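Local coordinates for protein malyl-CoA lyase/beta-methylmalyl-CoA lyase (Methylobacterium extorquens, PDB 5UGR) that belongs to the HpcH/HpaI aldolase/citrate lyase family, built on a TIM barrel and carrying a magnesium ion, at residues Val107-Asp117 with Asn147-Arg157. Residues are numbered along the deposited sequence; the frame is centred on the assembly and turned at random.
Sequences VGVPADVYAID and NVEAIATSSKR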
loop_
_atom_site.group_PDB
_atom_site.type_symbol
_atom_site.label_atom_id
_atom_site.label_comp_id
_atom_site.label_asym_id
_atom_site.label_seq_id
_atom_site.Cartn_x
_atom_site.Cartn_y
_atom_site.Cartn_z
ATOM N N VAL A 107 15.563 -13.117 7.358
ATOM C CA VAL A 107 14.296 -12.794 6.660
ATOM C C VAL A 107 14.253 -11.286 6.341
ATOM O O VAL A 107 14.572 -10.443 7.186
ATOM C CB VAL A 107 13.058 -13.205 7.502
ATOM C CG1 VAL A 107 11.740 -12.765 6.860
ATOM C CG2 VAL A 107 13.070 -14.717 7.692
ATOM N N GLY A 108 13.897 -10.979 5.100
ATOM C CA GLY A 108 13.917 -9.595 4.617
ATOM C C GLY A 108 12.556 -9.022 4.336
ATOM O O GLY A 108 12.335 -7.849 4.568
ATOM N N VAL A 109 11.656 -9.830 3.804
ATOM C CA VAL A 109 10.325 -9.399 3.383
ATOM C C VAL A 109 9.305 -10.510 3.686
ATOM O O VAL A 109 9.664 -11.690 3.814
ATOM C CB VAL A 109 10.260 -9.032 1.884
ATOM C CG1 VAL A 109 11.185 -7.887 1.559
ATOM C CG2 VAL A 109 10.591 -10.218 0.982
ATOM N N PRO A 110 8.019 -10.176 3.810
ATOM C CA PRO A 110 7.004 -11.184 4.117
ATOM C C PRO A 110 6.977 -12.379 3.143
ATOM O O PRO A 110 6.738 -13.523 3.555
ATOM C CB PRO A 110 5.702 -10.421 4.134
ATOM C CG PRO A 110 6.010 -9.043 4.055
ATOM C CD PRO A 110 7.461 -8.818 3.823
ATOM N N ALA A 111 7.261 -12.118 1.867
ATOM C CA ALA A 111 7.194 -13.193 0.863
ATOM C C ALA A 111 8.272 -14.256 1.117
ATOM O O ALA A 111 8.104 -15.416 0.664
ATOM C CB ALA A 111 7.323 -12.643 -0.553
ATOM N N ASP A 112 9.359 -13.915 1.836
ATOM C CA ASP A 112 10.336 -14.943 2.222
ATOM C C ASP A 112 9.635 -16.016 3.060
ATOM O O ASP A 112 9.855 -17.244 2.897
ATOM C CB ASP A 112 11.500 -14.336 3.041
ATOM C CG ASP A 112 12.476 -13.474 2.212
ATOM O OD1 ASP A 112 12.698 -13.811 1.038
ATOM O OD2 ASP A 112 13.007 -12.533 2.865
ATOM N N VAL A 113 8.813 -15.573 3.985
ATOM C CA VAL A 113 8.104 -16.488 4.892
ATOM C C VAL A 113 7.034 -17.274 4.131
ATOM O O VAL A 113 6.890 -18.491 4.319
ATOM C CB VAL A 113 7.534 -15.754 6.093
ATOM C CG1 VAL A 113 6.901 -16.750 7.080
ATOM C CG2 VAL A 113 8.592 -14.957 6.809
ATOM N N TYR A 114 6.300 -16.594 3.261
ATOM C CA TYR A 114 5.319 -17.229 2.391
ATOM C C TYR A 114 5.954 -18.397 1.647
ATOM O O TYR A 114 5.360 -19.481 1.515
ATOM C CB TYR A 114 4.679 -16.199 1.475
ATOM C CG TYR A 114 3.462 -16.552 0.685
ATOM C CD1 TYR A 114 3.542 -17.286 -0.498
ATOM C CD2 TYR A 114 2.180 -16.138 1.123
ATOM C CE1 TYR A 114 2.416 -17.508 -1.307
ATOM C CE2 TYR A 114 1.069 -16.368 0.338
ATOM C CZ TYR A 114 1.164 -17.032 -0.876
ATOM O OH TYR A 114 0.040 -17.241 -1.635
ATOM N N ALA A 115 7.134 -18.161 1.090
ATOM C CA ALA A 115 7.803 -19.213 0.317
ATOM C C ALA A 115 8.025 -20.467 1.113
ATOM O O ALA A 115 7.828 -21.579 0.570
ATOM C CB ALA A 115 9.098 -18.684 -0.279
ATOM N N ILE A 116 8.486 -20.302 2.360
ATOM C CA ILE A 116 8.728 -21.472 3.213
ATOM C C ILE A 116 7.408 -22.109 3.625
ATOM O O ILE A 116 7.325 -23.337 3.785
ATOM C CB ILE A 116 9.630 -21.109 4.407
ATOM C CG1 ILE A 116 10.882 -20.372 3.929
ATOM C CG2 ILE A 116 10.014 -22.363 5.215
ATOM C CD1 ILE A 116 11.638 -20.958 2.796
ATOM N N ASP A 117 6.365 -21.300 3.799
ATOM C CA ASP A 117 5.029 -21.821 4.135
ATOM C C ASP A 117 4.500 -22.722 2.972
ATOM O O ASP A 117 4.019 -23.825 3.243
ATOM C CB ASP A 117 4.127 -20.630 4.432
ATOM C CG ASP A 117 2.944 -20.928 5.305
ATOM O OD1 ASP A 117 2.641 -22.115 5.563
ATOM O OD2 ASP A 117 2.248 -19.931 5.667
ATOM N N ASN A 147 11.452 -4.010 7.471
ATOM C CA ASN A 147 10.221 -4.633 7.084
ATOM C C ASN A 147 9.605 -5.463 8.214
ATOM O O ASN A 147 8.708 -6.274 7.966
ATOM C CB ASN A 147 10.430 -5.482 5.822
ATOM C CG ASN A 147 10.753 -4.617 4.635
ATOM O OD1 ASN A 147 9.875 -3.919 4.135
ATOM N ND2 ASN A 147 11.956 -4.641 4.201
ATOM N N VAL A 148 10.033 -5.220 9.465
ATOM C CA VAL A 148 9.688 -6.167 10.524
ATOM C C VAL A 148 8.202 -6.237 10.822
ATOM O O VAL A 148 7.674 -7.317 11.123
ATOM C CB VAL A 148 10.527 -5.888 11.793
ATOM C CG1 VAL A 148 10.246 -4.548 12.438
ATOM C CG2 VAL A 148 10.461 -7.047 12.778
ATOM N N GLU A 149 7.498 -5.106 10.716
ATOM C CA GLU A 149 6.085 -5.094 11.004
ATOM C C GLU A 149 5.306 -5.913 9.986
ATOM O O GLU A 149 4.384 -6.656 10.335
ATOM C CB GLU A 149 5.554 -3.658 11.046
ATOM C CG GLU A 149 6.211 -2.783 12.096
ATOM C CD GLU A 149 7.517 -2.105 11.678
ATOM O OE1 GLU A 149 8.054 -2.211 10.455
ATOM O OE2 GLU A 149 8.016 -1.443 12.651
ATOM N N ALA A 150 5.670 -5.781 8.708
ATOM C CA ALA A 150 5.090 -6.598 7.662
ATOM C C ALA A 150 5.431 -8.071 7.775
ATOM O O ALA A 150 4.563 -8.953 7.545
ATOM C CB ALA A 150 5.488 -6.053 6.262
ATOM N N ILE A 151 6.653 -8.352 8.164
ATOM C CA ILE A 151 7.031 -9.774 8.358
ATOM C C ILE A 151 6.185 -10.402 9.451
ATOM O O ILE A 151 5.840 -11.579 9.392
ATOM C CB ILE A 151 8.557 -9.878 8.650
ATOM C CG1 ILE A 151 9.374 -9.489 7.395
ATOM C CG2 ILE A 151 8.938 -11.266 9.138
ATOM C CD1 ILE A 151 10.825 -9.146 7.680
ATOM N N ALA A 152 5.816 -9.614 10.470
ATOM C CA ALA A 152 5.097 -10.178 11.597
ATOM C C ALA A 152 3.726 -10.779 11.257
ATOM O O ALA A 152 3.230 -11.588 12.036
ATOM C CB ALA A 152 4.905 -9.101 12.676
ATOM N N THR A 153 3.125 -10.369 10.149
ATOM C CA THR A 153 1.847 -10.858 9.698
ATOM C C THR A 153 1.914 -11.770 8.472
ATOM O O THR A 153 0.923 -11.948 7.753
ATOM C CB THR A 153 0.817 -9.743 9.505
ATOM O OG1 THR A 153 1.260 -8.868 8.479
ATOM C CG2 THR A 153 0.556 -8.984 10.823
ATOM N N SER A 154 3.076 -12.386 8.260
ATOM C CA SER A 154 3.311 -13.078 6.992
ATOM C C SER A 154 2.903 -14.537 6.918
ATOM O O SER A 154 2.952 -15.082 5.805
ATOM C CB SER A 154 4.799 -12.979 6.666
ATOM O OG SER A 154 5.627 -13.595 7.629
ATOM N N SER A 155 2.517 -15.151 8.037
ATOM C CA SER A 155 2.116 -16.577 7.984
ATOM C C SER A 155 1.365 -16.943 9.245
ATOM O O SER A 155 1.785 -16.581 10.341
ATOM C CB SER A 155 3.329 -17.480 7.889
ATOM O OG SER A 155 2.990 -18.862 7.997
ATOM N N LYS A 156 0.333 -17.768 9.083
ATOM C CA LYS A 156 -0.376 -18.324 10.239
ATOM C C LYS A 156 0.501 -19.242 11.085
ATOM O O LYS A 156 0.189 -19.488 12.268
ATOM C CB LYS A 156 -1.628 -19.064 9.763
ATOM C CG LYS A 156 -2.718 -18.111 9.288
ATOM C CD LYS A 156 -4.025 -18.861 8.954
ATOM C CE LYS A 156 -3.949 -19.766 7.734
ATOM N NZ LYS A 156 -3.621 -19.041 6.443
ATOM N N ARG A 157 1.610 -19.725 10.492
ATOM C CA ARG A 157 2.586 -20.507 11.240
ATOM C C ARG A 157 3.498 -19.727 12.105
ATOM O O ARG A 157 4.183 -20.303 12.944
ATOM C CB ARG A 157 3.447 -21.372 10.328
ATOM C CG ARG A 157 2.721 -22.343 9.418
ATOM C CD ARG A 157 3.704 -23.116 8.556
ATOM N NE ARG A 157 3.064 -24.002 7.627
ATOM C CZ ARG A 157 2.746 -25.278 7.854
ATOM N NH1 ARG A 157 3.049 -25.875 9.000
ATOM N NH2 ARG A 157 2.142 -25.955 6.885
HETATM O O HOH W 1 2.414 -17.477 4.361
HETATM O O HOH W 2 -0.667 -18.265 6.423
#
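V107 meets I151 where two peripheral elements of the TIM barrel touch, helix 110-127 after the fourth strand and helix 148-151 with its exit loop after the fifth. This first part of the interface is apolar: V107 CG1 lies 3.8 Å from I151 CD1, the side chains alongside each other and pointing opposite ways. I151 CG1 packs on the V109-P110 peptide. The P110 ring lies against helix 148-151, its CG 3.8 Å from A150 CB, and its CB touches S154 CB. V113 covers the S154 hydroxyl: V113 CB is 3.3 Å from S154 OG, which lies in the plane of the I151 carbonyl and donates to a lone pair of I151 O at 2.7 Å. V113 CG1 packs on S155 CB. The polar end is D117, its CG anti to the backbone N (chi1 -156°), bringing both carboxylate oxygens to the loop. S155 OG donates to D117 OD2 at 2.7 Å and accepts from R157 N, an ST turn; a water links OD2 to S154 O. R157, also salt-bridged to E124, makes a salt-bridging hydrogen bond from NE to D117 OD1 (2.8 Å, N-H...O 149°), with OD1 in the guanidinium plane but NE 42° out of the carboxylate plane.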